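Local coordinates for glycoside hydrolase family 16 protein (Akkermansia muciniphila, PDB 6T2N) that probably cleaves internal beta-galactosidic linkages of mucin O-glycans, acting as an endo-beta-galactosidase (O-glycanase) of a human gut bacterium, at residues Ile164-Lys169 with Gly178-Leu183; Ser195-Ser200 with Asp234-Met239; Ala209-Thr214 with Lys246-Asn251; Asn170-Pro175 with Asn257-Pro262; Ser82-Thr87 with Ser273-Thr278. All coordinates share one frame; numbering follows the deposited sequence.

Contact 1: residues Ile164-Lys169 with Gly178-Leu183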
# COMPACT_ATOMS: atom_id res chain seq x y z
N ILE A 164 -2.66 2.58 -1.36
CA ILE A 164 -2.83 1.55 -0.31
C ILE A 164 -2.28 0.25 -0.88
O ILE A 164 -2.81 -0.21 -1.88
CB ILE A 164 -4.32 1.44 0.03
CG1 ILE A 164 -4.83 2.81 0.47
CG2 ILE A 164 -4.63 0.34 1.02
CD1 ILE A 164 -6.32 2.95 0.29
N TRP A 165 -1.24 -0.31 -0.27
CA TRP A 165 -0.62 -1.52 -0.84
C TRP A 165 0.19 -2.32 0.19
O TRP A 165 0.52 -1.80 1.24
CB TRP A 165 0.16 -1.10 -2.06
CG TRP A 165 1.25 -0.15 -1.74
CD1 TRP A 165 1.11 1.11 -1.27
CD2 TRP A 165 2.66 -0.37 -1.90
NE1 TRP A 165 2.34 1.66 -1.09
CE2 TRP A 165 3.30 0.79 -1.48
CE3 TRP A 165 3.44 -1.44 -2.33
CZ2 TRP A 165 4.68 0.92 -1.48
CZ3 TRP A 165 4.80 -1.31 -2.35
CH2 TRP A 165 5.41 -0.13 -1.93
N LEU A 166 0.36 -3.61 -0.11
CA LEU A 166 1.02 -4.64 0.74
C LEU A 166 2.09 -5.38 -0.09
O LEU A 166 1.89 -5.59 -1.28
CB LEU A 166 -0.04 -5.63 1.22
CG LEU A 166 -1.26 -5.02 1.90
CD1 LEU A 166 -2.43 -4.80 0.94
CD2 LEU A 166 -1.69 -5.87 3.07
N LEU A 167 3.21 -5.67 0.57
CA LEU A 167 4.40 -6.42 0.09
C LEU A 167 4.54 -7.67 0.95
O LEU A 167 4.37 -7.53 2.20
CB LEU A 167 5.67 -5.57 0.27
CG LEU A 167 5.90 -4.45 -0.73
CD1 LEU A 167 6.95 -3.44 -0.21
CD2 LEU A 167 6.30 -5.01 -2.09
N GLY A 168 4.84 -8.83 0.33
CA GLY A 168 4.95 -10.18 0.96
C GLY A 168 6.39 -10.36 1.56
O GLY A 168 7.44 -9.94 0.96
N LYS A 169 6.38 -10.82 2.83
CA LYS A 169 7.66 -11.03 3.58
C LYS A 169 7.83 -12.54 3.57
O LYS A 169 6.94 -13.23 4.07
CB LYS A 169 7.69 -10.41 4.99
CG LYS A 169 9.06 -10.45 5.68
CD LYS A 169 9.02 -10.19 7.17
CE LYS A 169 8.35 -8.87 7.48
NZ LYS A 169 7.34 -8.98 8.56
N GLY A 178 5.92 -10.92 -4.01
CA GLY A 178 4.51 -10.46 -4.11
C GLY A 178 4.21 -9.00 -3.68
O GLY A 178 4.86 -8.44 -2.78
N GLU A 179 3.21 -8.43 -4.33
CA GLU A 179 2.72 -7.06 -4.11
C GLU A 179 1.23 -7.00 -4.47
O GLU A 179 0.87 -7.29 -5.62
CB GLU A 179 3.50 -6.05 -4.94
CG GLU A 179 3.38 -4.63 -4.36
CD GLU A 179 3.82 -3.49 -5.27
OE1 GLU A 179 4.99 -3.52 -5.77
OE2 GLU A 179 2.97 -2.63 -5.54
N ILE A 180 0.43 -6.53 -3.52
CA ILE A 180 -1.05 -6.34 -3.62
C ILE A 180 -1.32 -4.84 -3.46
O ILE A 180 -1.16 -4.34 -2.35
CB ILE A 180 -1.75 -7.16 -2.52
CG1 ILE A 180 -1.24 -8.60 -2.50
CG2 ILE A 180 -3.26 -7.08 -2.64
CD1 ILE A 180 -1.59 -9.29 -1.23
N ASP A 181 -1.67 -4.19 -4.56
CA ASP A 181 -2.00 -2.76 -4.69
C ASP A 181 -3.52 -2.59 -4.59
O ASP A 181 -4.19 -2.71 -5.67
CB ASP A 181 -1.49 -2.31 -6.07
CG ASP A 181 0.02 -2.54 -6.27
OD1 ASP A 181 0.68 -2.86 -5.26
OD2 ASP A 181 0.50 -2.29 -7.41
N MET A 182 -4.07 -2.35 -3.39
CA MET A 182 -5.55 -2.19 -3.25
C MET A 182 -5.95 -0.89 -3.98
O MET A 182 -6.95 -0.91 -4.78
CB MET A 182 -6.04 -2.22 -1.79
CG MET A 182 -5.46 -3.37 -0.98
SD MET A 182 -5.94 -3.44 0.80
CE MET A 182 -7.64 -2.81 0.76
N LEU A 183 -5.15 0.18 -3.81
CA LEU A 183 -5.36 1.47 -4.52
C LEU A 183 -4.06 2.05 -5.05
O LEU A 183 -3.10 2.18 -4.26
CB LEU A 183 -6.01 2.48 -3.57
CG LEU A 183 -5.89 3.95 -4.01
CD1 LEU A 183 -6.74 4.21 -5.24
CD2 LEU A 183 -6.29 4.87 -2.87
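Ile164 is faced by both Met182 and Leu183, a classic beta bulge in the antiparallel hairpin that strands 160-168 and 179-181 form within the GH16 beta-jelly roll. Glu179 to Glu184 spell the bulged Glu-x-Asp-x-x-Glu signature, whose two glutamates serve in GH16 relatives as nucleophile and acid/base. Backbone bonds hold the pair together: Leu166 N to Ile180 O and Ile180 N to Leu166 O are both 2.8 Å, and past the bulge Leu183 N meets a lone pair of Ile164 O at 3.1 Å, almost straight (176°). The apolar contacts involve Ile164 and Leu166. Met182 SD lies 3.8 Å from Leu166 CD1 and 4.0 Å from Ile164 CG2, while Ile164 CD1 touches Leu183 CD2 at 3.7 Å. The other face carries Trp165, Leu167, Glu179 and Asp181, and its polar ends have outer partners: Asn272 for Trp165 NE1, Trp174 for Glu179 OE1 and His198 for Asp181 OD2. With CG lodged between its backbone N and carbonyl carbon (chi1 62°), Trp165 meets the Glu179 carboxylate obliquely, the planes 56° apart, and Trp165 CE3 lies 3.6 Å from Glu179 CD.

Contact 2: residues Ser195-Ser200 with Asp234-Met239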
# COMPACT_ATOMS: atom_id res chain seq x y z
N SER A 195 -6.19 -1.41 -9.12
CA SER A 195 -5.79 -2.51 -8.19
C SER A 195 -5.07 -3.59 -9.01
O SER A 195 -5.43 -3.79 -10.21
CB SER A 195 -6.95 -3.04 -7.47
OG SER A 195 -7.91 -2.01 -7.29
N THR A 196 -4.00 -4.14 -8.44
CA THR A 196 -2.86 -4.67 -9.23
C THR A 196 -2.08 -5.64 -8.34
O THR A 196 -1.92 -5.34 -7.16
CB THR A 196 -2.08 -3.53 -9.92
OG1 THR A 196 -2.87 -2.83 -10.89
CG2 THR A 196 -0.89 -4.00 -10.72
N PHE A 197 -1.76 -6.82 -8.88
CA PHE A 197 -0.92 -7.86 -8.24
C PHE A 197 0.38 -7.99 -9.03
O PHE A 197 0.36 -7.81 -10.27
CB PHE A 197 -1.69 -9.17 -8.20
CG PHE A 197 -2.98 -9.01 -7.39
CD1 PHE A 197 -2.99 -9.25 -6.07
CD2 PHE A 197 -4.19 -8.83 -8.08
CE1 PHE A 197 -4.20 -9.33 -5.44
CE2 PHE A 197 -5.41 -8.91 -7.44
CZ PHE A 197 -5.41 -9.17 -6.12
N HIS A 198 1.49 -8.17 -8.33
CA HIS A 198 2.84 -8.15 -8.93
C HIS A 198 3.48 -9.37 -8.35
O HIS A 198 3.24 -9.62 -7.14
CB HIS A 198 3.72 -6.93 -8.56
CG HIS A 198 3.23 -5.58 -8.97
ND1 HIS A 198 3.54 -5.03 -10.19
CD2 HIS A 198 2.43 -4.70 -8.34
CE1 HIS A 198 2.97 -3.86 -10.30
NE2 HIS A 198 2.28 -3.64 -9.18
N LEU A 199 4.23 -10.07 -9.19
CA LEU A 199 4.73 -11.45 -8.98
C LEU A 199 5.47 -11.90 -10.22
O LEU A 199 5.26 -11.31 -11.32
CB LEU A 199 3.60 -12.44 -8.68
CG LEU A 199 2.71 -12.94 -9.82
CD1 LEU A 199 2.05 -14.18 -9.29
CD2 LEU A 199 1.63 -11.96 -10.25
N SER A 200 6.36 -12.85 -10.05
CA SER A 200 7.16 -13.29 -11.21
C SER A 200 6.38 -14.40 -11.90
O SER A 200 5.46 -14.98 -11.32
CB SER A 200 8.52 -13.67 -10.81
OG SER A 200 8.55 -15.04 -10.50
N ASP A 234 -7.12 -19.70 -1.75
CA ASP A 234 -7.62 -20.02 -3.11
C ASP A 234 -7.77 -18.77 -4.00
O ASP A 234 -7.57 -18.95 -5.25
CB ASP A 234 -8.94 -20.77 -3.03
CG ASP A 234 -8.76 -22.27 -2.80
OD1 ASP A 234 -8.03 -22.94 -3.58
OD2 ASP A 234 -9.35 -22.76 -1.83
N SER A 235 -8.10 -17.58 -3.45
CA SER A 235 -8.16 -16.31 -4.23
C SER A 235 -7.83 -15.05 -3.41
O SER A 235 -7.90 -15.07 -2.17
CB SER A 235 -9.50 -16.15 -4.88
OG SER A 235 -10.49 -16.00 -3.88
N ILE A 236 -7.54 -13.95 -4.14
CA ILE A 236 -7.61 -12.56 -3.65
C ILE A 236 -8.56 -11.71 -4.52
O ILE A 236 -8.36 -11.65 -5.75
CB ILE A 236 -6.23 -11.92 -3.60
CG1 ILE A 236 -5.24 -12.81 -2.87
CG2 ILE A 236 -6.34 -10.56 -2.92
CD1 ILE A 236 -3.84 -12.33 -2.99
N LYS A 237 -9.53 -11.08 -3.86
CA LYS A 237 -10.47 -10.07 -4.40
C LYS A 237 -9.97 -8.71 -3.91
O LYS A 237 -9.66 -8.65 -2.73
CB LYS A 237 -11.91 -10.31 -3.89
CG LYS A 237 -12.69 -11.41 -4.60
CD LYS A 237 -13.48 -12.38 -3.69
CE LYS A 237 -13.53 -13.81 -4.25
NZ LYS A 237 -14.57 -14.69 -3.64
N LEU A 238 -9.86 -7.72 -4.80
CA LEU A 238 -9.60 -6.28 -4.55
C LEU A 238 -10.79 -5.47 -5.04
O LEU A 238 -11.03 -5.39 -6.28
CB LEU A 238 -8.35 -5.83 -5.28
CG LEU A 238 -7.08 -6.57 -4.90
CD1 LEU A 238 -5.90 -5.96 -5.61
CD2 LEU A 238 -6.80 -6.56 -3.41
N MET A 239 -11.49 -4.85 -4.09
CA MET A 239 -12.67 -4.01 -4.36
C MET A 239 -12.44 -2.58 -3.89
O MET A 239 -11.53 -2.34 -3.04
CB MET A 239 -13.90 -4.56 -3.66
CG MET A 239 -14.40 -5.90 -4.21
SD MET A 239 -15.47 -6.71 -2.99
CE MET A 239 -14.20 -7.34 -1.90
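The Phe197 ring takes Leu238 on one face and Ile236 at its edge. Leu238 CD1 sits over that face, 3.3 Å from Phe197 CZ, and the leucine reaches toward the ring from the opposite direction, so that a branched end meets the outer part of the phenyl group. At the edge, near the ring plane, Ile236 CG2 lies 3.5 Å from Phe197 CE1. This is the branch of the isoleucine that stands anti to its backbone N, while the longer arm brings CD1 to 3.9 Å from the same Phe197 CE1. Phe197 carries CG anti to its carbonyl carbon (chi1 -61°), which extends the ring from its own strand toward strand 235-240.

Ser195, two residues back, adds a smaller contact on the same side: its CB is 3.6 Å from Leu238 CD1. The hydroxyl of Ser195 is engaged elsewhere, with Met182 O, so the serine offers its methylene to the leucine.

No hydrogen bond crosses the contact, and the axes of the short strand segments approach no closer than 8.1 Å, running 149° apart. Ile180, Lys246 and Ile248 also touch Phe197, while Met229 touches both Ile236 and Leu238. Strand 192-198 belongs to one sheet and strand 235-240 to the other, and the apolar interdigitation between the sheets is that of the core of a beta-sandwich, here the jelly roll of GH16 enzymes.

Contact 3: residues Ala209-Thr214 with Lys246-Asn251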
# COMPACT_ATOMS: atom_id res chain seq x y z
N ALA A 209 5.30 -10.07 -13.70
CA ALA A 209 4.16 -10.60 -14.47
C ALA A 209 2.94 -10.12 -13.72
O ALA A 209 2.36 -10.90 -12.98
CB ALA A 209 4.18 -12.11 -14.60
N SER A 210 2.64 -8.85 -13.83
CA SER A 210 1.59 -8.21 -13.01
C SER A 210 0.24 -8.51 -13.66
O SER A 210 0.20 -8.82 -14.86
CB SER A 210 1.86 -6.75 -12.84
OG SER A 210 1.50 -6.06 -14.03
N ARG A 211 -0.81 -8.49 -12.87
CA ARG A 211 -2.22 -8.58 -13.29
C ARG A 211 -2.95 -7.47 -12.56
O ARG A 211 -2.72 -7.34 -11.34
CB ARG A 211 -2.75 -9.96 -12.90
CG ARG A 211 -1.69 -11.05 -12.90
CD ARG A 211 -2.35 -12.41 -12.91
NE ARG A 211 -1.39 -13.48 -12.68
CZ ARG A 211 -1.71 -14.75 -12.44
NH1 ARG A 211 -2.98 -15.12 -12.45
NH2 ARG A 211 -0.78 -15.66 -12.21
N GLY A 212 -3.71 -6.63 -13.26
CA GLY A 212 -4.39 -5.50 -12.61
C GLY A 212 -5.67 -5.17 -13.31
O GLY A 212 -5.77 -5.42 -14.48
N GLY A 213 -6.65 -4.64 -12.60
CA GLY A 213 -7.86 -4.08 -13.21
C GLY A 213 -8.02 -2.63 -12.80
O GLY A 213 -7.11 -2.12 -12.15
N THR A 214 -9.12 -2.03 -13.19
CA THR A 214 -9.44 -0.60 -13.04
C THR A 214 -10.94 -0.47 -12.80
O THR A 214 -11.70 -1.21 -13.43
CB THR A 214 -9.01 0.18 -14.30
OG1 THR A 214 -10.09 0.42 -15.21
CG2 THR A 214 -7.92 -0.53 -15.06
N LYS A 246 -10.12 -6.26 -9.27
CA LYS A 246 -9.31 -7.39 -9.75
C LYS A 246 -9.39 -8.56 -8.77
O LYS A 246 -9.32 -8.39 -7.58
CB LYS A 246 -7.91 -6.84 -10.00
CG LYS A 246 -7.00 -7.78 -10.73
CD LYS A 246 -7.36 -7.93 -12.18
CE LYS A 246 -6.73 -9.19 -12.75
NZ LYS A 246 -6.55 -9.08 -14.21
N SER A 247 -9.67 -9.74 -9.30
CA SER A 247 -9.55 -11.04 -8.62
C SER A 247 -8.31 -11.72 -9.20
O SER A 247 -8.03 -11.48 -10.37
CB SER A 247 -10.76 -11.90 -8.86
OG SER A 247 -10.50 -12.85 -9.90
N ILE A 248 -7.66 -12.56 -8.41
CA ILE A 248 -6.62 -13.52 -8.85
C ILE A 248 -6.98 -14.90 -8.29
O ILE A 248 -7.47 -14.94 -7.17
CB ILE A 248 -5.29 -12.95 -8.34
CG1 ILE A 248 -4.12 -13.70 -8.98
CG2 ILE A 248 -5.19 -12.97 -6.83
CD1 ILE A 248 -2.78 -13.22 -8.47
N ASP A 249 -6.88 -16.00 -9.08
CA ASP A 249 -7.02 -17.38 -8.53
C ASP A 249 -5.60 -17.80 -8.11
O ASP A 249 -4.69 -17.75 -8.97
CB ASP A 249 -7.78 -18.29 -9.50
CG ASP A 249 -7.73 -19.80 -9.22
OD1 ASP A 249 -7.10 -20.18 -8.16
OD2 ASP A 249 -8.29 -20.59 -10.07
N LEU A 250 -5.37 -18.11 -6.83
CA LEU A 250 -4.00 -18.44 -6.31
C LEU A 250 -3.52 -19.84 -6.82
O LEU A 250 -2.28 -20.15 -6.72
CB LEU A 250 -4.03 -18.35 -4.78
CG LEU A 250 -3.62 -17.01 -4.15
CD1 LEU A 250 -3.90 -15.84 -5.08
CD2 LEU A 250 -4.33 -16.81 -2.82
N ASN A 251 -4.40 -20.68 -7.38
CA ASN A 251 -4.01 -22.00 -8.01
C ASN A 251 -3.23 -21.81 -9.37
O ASN A 251 -2.47 -22.59 -9.77
CB ASN A 251 -5.16 -23.07 -8.23
CG ASN A 251 -5.71 -23.38 -6.67
OD1 ASN A 251 -6.78 -22.96 -6.22
ND2 ASN A 251 -5.06 -24.09 -5.86
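Gly213 and Lys246 bring strands 211-214 and 246-249 to 5.0 Å between their CA atoms, but the segments diverge toward Arg211 and Ile248, with axes 154° apart and no hydrogen bond between them. Lys246 carries most of the contact through its aliphatic chain. CG is anti to the backbone N and the chain then bends at chi2 (72°), which lays CD over the face of the peptide linking Gly212 and Gly213, 3.4 Å from both Gly212 C and Gly213 N. Gly213 has no side chain on this side, so the lysine chain lies directly on the backbone. Farther out, Lys246 CE lies 4.1 Å from Arg211 CB.

The two strands belong to different sheets of the GH16 beta-sandwich, strand 211-216 pairing with strand 192-198 and strand 243-249 with strand 235-240, so the contact spans the sandwich at its surface.

Arg211 is extended from CG to NE and crosses Ile248 at about a right angle. Ile248 CG1 lies over one face of the guanidinium group, 3.9 Å from Arg211 NH1. That nitrogen is hydrogen-bonded to Thr252 OG1, which is likely to steady the end of the arginine chain. The like charges stay apart, Arg211 NE being 7.0 Å from Lys246 NZ. At the end of the strand, Asp249 OD1 accepts a 2.9 Å bond from Asn251 N, an Asx turn in which the donor approaches from above the carboxylate plane.

Contact 4: residues Asn170-Pro175 with Asn257-Pro262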
# COMPACT_ATOMS: atom_id res chain seq x y z
N ASN A 170 8.93 -12.97 2.97
CA ASN A 170 9.24 -14.38 2.58
C ASN A 170 10.66 -14.39 2.01
O ASN A 170 11.29 -13.35 1.95
CB ASN A 170 8.14 -15.03 1.68
CG ASN A 170 7.93 -14.16 0.32
OD1 ASN A 170 8.92 -13.72 -0.30
ND2 ASN A 170 6.71 -13.90 -0.09
N LYS A 171 11.19 -15.53 1.61
CA LYS A 171 12.61 -15.64 1.19
C LYS A 171 12.89 -14.93 -0.14
O LYS A 171 14.06 -15.01 -0.61
CB LYS A 171 12.98 -17.11 1.03
CG LYS A 171 12.26 -17.85 -0.08
CD LYS A 171 12.94 -19.16 -0.34
CE LYS A 171 12.46 -19.80 -1.62
NZ LYS A 171 12.64 -21.27 -1.57
N TRP A 172 11.87 -14.30 -0.75
CA TRP A 172 12.00 -13.67 -2.09
C TRP A 172 12.18 -12.18 -1.92
O TRP A 172 11.69 -11.68 -0.92
CB TRP A 172 10.80 -13.98 -2.99
CG TRP A 172 10.81 -15.43 -3.36
CD1 TRP A 172 11.86 -16.11 -3.90
CD2 TRP A 172 9.77 -16.38 -3.10
NE1 TRP A 172 11.53 -17.43 -4.00
CE2 TRP A 172 10.25 -17.62 -3.54
CE3 TRP A 172 8.48 -16.29 -2.57
CZ2 TRP A 172 9.47 -18.77 -3.48
CZ3 TRP A 172 7.72 -17.42 -2.49
CH2 TRP A 172 8.22 -18.65 -2.93
N GLY A 173 12.85 -11.54 -2.89
CA GLY A 173 12.96 -10.08 -3.05
C GLY A 173 12.10 -9.65 -4.22
O GLY A 173 11.67 -10.57 -4.97
N TRP A 174 11.87 -8.34 -4.39
CA TRP A 174 10.84 -7.83 -5.33
C TRP A 174 11.20 -8.19 -6.76
O TRP A 174 12.35 -8.06 -7.14
CB TRP A 174 10.71 -6.35 -5.16
CG TRP A 174 9.48 -5.78 -5.80
CD1 TRP A 174 8.26 -5.54 -5.21
CD2 TRP A 174 9.37 -5.34 -7.16
NE1 TRP A 174 7.40 -4.99 -6.14
CE2 TRP A 174 8.06 -4.87 -7.34
CE3 TRP A 174 10.26 -5.32 -8.23
CZ2 TRP A 174 7.62 -4.38 -8.55
CZ3 TRP A 174 9.84 -4.80 -9.43
CH2 TRP A 174 8.53 -4.33 -9.58
N PRO A 175 10.28 -8.60 -7.66
CA PRO A 175 8.83 -8.70 -7.40
C PRO A 175 8.32 -10.10 -6.99
O PRO A 175 7.10 -10.31 -6.92
CB PRO A 175 8.20 -8.43 -8.77
CG PRO A 175 9.33 -8.56 -9.78
CD PRO A 175 10.62 -8.89 -9.05
N ASN A 257 8.82 -25.78 -9.82
CA ASN A 257 9.50 -26.84 -9.01
C ASN A 257 8.69 -27.01 -7.64
O ASN A 257 7.44 -27.02 -7.43
CB ASN A 257 10.98 -26.47 -8.83
CG ASN A 257 11.61 -26.26 -10.18
OD1 ASN A 257 11.92 -27.23 -10.90
ND2 ASN A 257 11.77 -25.00 -10.55
N GLY A 258 9.50 -26.83 -6.56
CA GLY A 258 8.97 -26.52 -5.21
C GLY A 258 8.55 -25.06 -5.12
O GLY A 258 7.35 -24.74 -5.23
N ALA A 259 9.54 -24.18 -5.06
CA ALA A 259 9.38 -22.76 -4.69
C ALA A 259 8.07 -22.55 -3.87
O ALA A 259 8.18 -22.61 -2.66
CB ALA A 259 9.49 -21.96 -5.97
N GLY A 260 6.91 -22.31 -4.51
CA GLY A 260 5.54 -22.37 -3.96
C GLY A 260 4.96 -21.01 -3.56
O GLY A 260 5.11 -20.62 -2.40
N ASN A 261 4.27 -20.32 -4.47
CA ASN A 261 3.20 -19.31 -4.18
C ASN A 261 3.60 -18.18 -3.22
O ASN A 261 3.54 -18.33 -2.00
CB ASN A 261 1.92 -19.93 -3.64
CG ASN A 261 0.75 -19.42 -4.45
OD1 ASN A 261 0.13 -20.19 -5.20
ND2 ASN A 261 0.57 -18.12 -4.40
N PRO A 262 3.87 -16.96 -3.73
CA PRO A 262 4.15 -15.82 -2.87
C PRO A 262 2.92 -15.27 -2.14
O PRO A 262 3.11 -14.49 -1.17
CB PRO A 262 4.67 -14.83 -3.91
CG PRO A 262 3.83 -15.09 -5.10
CD PRO A 262 3.87 -16.58 -5.15
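An Asx turn at Asn170-Trp172, in the loop joining strands 160-168 and 179-181, sets the Trp172 indole against loop residues Ala259-Pro262. The turn is made by Asn170 OD1, which accepts from Trp172 N at 3.0 Å. With CG between the backbone N and carbonyl carbon (chi1 58°), the Asn170 amide folds back over the chain so that its oxygen can do this, while ND2 of the same amide is bonded to Thr265 OG1 and Asn177 O.

Trp172 meets the other loop with the outer rim of its benzene ring. CH2 points at Gly260 O, which lies in the ring plane 3.7 Å away, and Trp172 CZ2 touches Ala259 CB at 4.0 Å. On the other flank of CH2, Trp172 CZ3 is 3.9 Å from Pro262 CA, approached obliquely. Lys171 CG covers one face of the indole near its rim, and Tyr255 packs with it in an edge-to-face arrangement. Replacing Trp172 by an alanine would probably leave Ala259 and Pro262 without their apolar partner and open a gap between the two loops.

No hydrogen bond joins the segments, so van der Waals contact at the indole rim dominates the meeting. It is a loop-to-loop contact at one end of the jelly roll, where the connecting loop of the signature hairpin meets the loop before strand 267-275, and probably belongs to the variable loops that frame the substrate cleft in GH16 enzymes.

Contact 5: residues Ser82-Thr87 with Ser273-Thr278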
# COMPACT_ATOMS: atom_id res chain seq x y z
N SER A 82 10.29 9.61 -8.96
CA SER A 82 9.61 10.29 -7.83
C SER A 82 10.30 11.61 -7.51
O SER A 82 11.47 11.77 -7.87
CB SER A 82 9.64 9.39 -6.64
OG SER A 82 10.92 9.44 -6.00
N GLN A 83 9.56 12.52 -6.89
CA GLN A 83 10.02 13.91 -6.62
C GLN A 83 10.00 14.19 -5.12
O GLN A 83 10.31 15.35 -4.77
CB GLN A 83 9.09 14.94 -7.25
CG GLN A 83 9.20 15.08 -8.76
CD GLN A 83 7.94 15.69 -9.33
OE1 GLN A 83 6.85 15.23 -9.10
NE2 GLN A 83 8.05 16.74 -10.08
N GLN A 84 9.58 13.24 -4.28
CA GLN A 84 9.41 13.48 -2.83
C GLN A 84 10.42 12.67 -2.00
O GLN A 84 10.87 11.62 -2.48
CB GLN A 84 8.00 13.13 -2.37
CG GLN A 84 7.86 11.69 -1.89
CD GLN A 84 7.82 10.68 -3.02
OE1 GLN A 84 7.77 11.01 -4.22
NE2 GLN A 84 7.80 9.41 -2.62
N THR A 85 10.71 13.19 -0.78
CA THR A 85 11.38 12.49 0.37
C THR A 85 10.37 12.37 1.51
O THR A 85 9.47 13.21 1.60
CB THR A 85 12.67 13.19 0.79
OG1 THR A 85 13.36 12.31 1.67
CG2 THR A 85 12.44 14.49 1.50
N TYR A 86 10.48 11.32 2.32
CA TYR A 86 9.44 10.87 3.27
C TYR A 86 9.83 11.24 4.71
O TYR A 86 10.98 10.93 5.09
CB TYR A 86 9.26 9.34 3.14
CG TYR A 86 8.37 8.86 2.02
CD1 TYR A 86 7.20 9.51 1.69
CD2 TYR A 86 8.63 7.66 1.39
CE1 TYR A 86 6.37 9.04 0.69
CE2 TYR A 86 7.83 7.18 0.38
CZ TYR A 86 6.69 7.88 0.02
OH TYR A 86 5.89 7.41 -0.99
N THR A 87 8.94 11.81 5.53
CA THR A 87 9.36 12.22 6.91
C THR A 87 8.31 11.89 7.97
O THR A 87 7.14 11.87 7.63
CB THR A 87 9.68 13.71 7.07
OG1 THR A 87 8.43 14.33 7.41
CG2 THR A 87 10.35 14.33 5.86
N SER A 273 1.57 8.76 0.14
CA SER A 273 1.45 9.62 -1.06
C SER A 273 2.86 9.83 -1.60
O SER A 273 3.69 10.47 -0.92
CB SER A 273 0.79 10.90 -0.77
OG SER A 273 -0.56 10.70 -0.43
N ALA A 274 3.12 9.30 -2.78
CA ALA A 274 4.31 9.67 -3.56
C ALA A 274 3.98 10.88 -4.42
O ALA A 274 2.83 11.31 -4.41
CB ALA A 274 4.78 8.52 -4.39
N VAL A 275 5.00 11.42 -5.09
CA VAL A 275 4.92 12.56 -6.02
C VAL A 275 5.71 12.11 -7.25
O VAL A 275 6.76 11.45 -7.07
CB VAL A 275 5.46 13.86 -5.38
CG1 VAL A 275 5.28 15.05 -6.27
CG2 VAL A 275 4.78 14.15 -4.06
N GLY A 276 5.18 12.38 -8.44
CA GLY A 276 5.84 11.98 -9.69
C GLY A 276 6.00 10.47 -9.73
O GLY A 276 5.14 9.78 -9.22
N GLY A 277 7.08 9.97 -10.30
CA GLY A 277 7.12 8.65 -10.95
C GLY A 277 7.47 8.75 -12.44
O GLY A 277 7.10 9.79 -13.09
N THR A 278 8.17 7.74 -12.96
CA THR A 278 8.52 7.60 -14.42
C THR A 278 7.20 7.59 -15.22
O THR A 278 7.14 8.11 -16.35
CB THR A 278 9.39 6.35 -14.63
OG1 THR A 278 8.68 5.31 -13.96
CG2 THR A 278 10.80 6.44 -14.07
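Gln84 and Val275 are joined by a side-chain-to-backbone hydrogen bond, Val275 N donating to Gln84 OE1 at 2.9 Å. The donor stands well above the amide plane (69°) and away from the lone pairs. Gln84 doubles back at chi2 (-76°), which swings the amide beside the strand and puts NE2 3.6 Å from Ala274 CB, while Gln84 CB packs on Val275 CG2 at 3.8 Å. A leucine in place of Gln84 would probably leave Val275 N without this acceptor and take the amide from beside Ala274.

One residue earlier, Gln83 N donates to Val275 O at 3.0 Å, again from above the carbonyl plane. The Gln83 side chain crosses Val275 at about a right angle, its CB 3.9 Å from Val275 CG1. Toward the other end, Tyr86 turns its ring edge to Ser273 O, which lies in the ring plane 3.4 Å from Tyr86 CE1.

Second-shell bonds position these groups. Ala283 N holds Gln83 OE1, Asn79 O takes the hydroxyl of Ser82, and Ser132 OG binds Ser273 O. A single backbone bridge pairs Ser82 with Gly276, whose positive phi (60°) suits a glycine. Strand 127-136 runs beside both parts, parallel to strand 85-86 and antiparallel to strand 267-275, and its Tyr130 touches Gln83, Gln84 and Val275.

How the contacts relate
Contacts 1, 2 and 3 follow one another across neighbouring strands of one sheet, and contacts 2 and 3 tie that sheet to the other. Contact 2 lies 8 Å from contact 1 and 4 Å from contact 3, centre to centre, and strand 192-198 sits between strands 179-181 and 211-216, Phe197 N bonding Arg211 O at 2.7 Å. Contact 4 touches contact 1 through Trp174, which reaches the signature motif that probably marks the active site. Contact 5 stands apart, about 18 Å from contact 1 between centres, but strand 267-275 neighbours strand 160-168 in the same sheet. The calcium ion, bound by Glu59, Gly98 and Asp297, is about 13 Å from the Ile164 side chain.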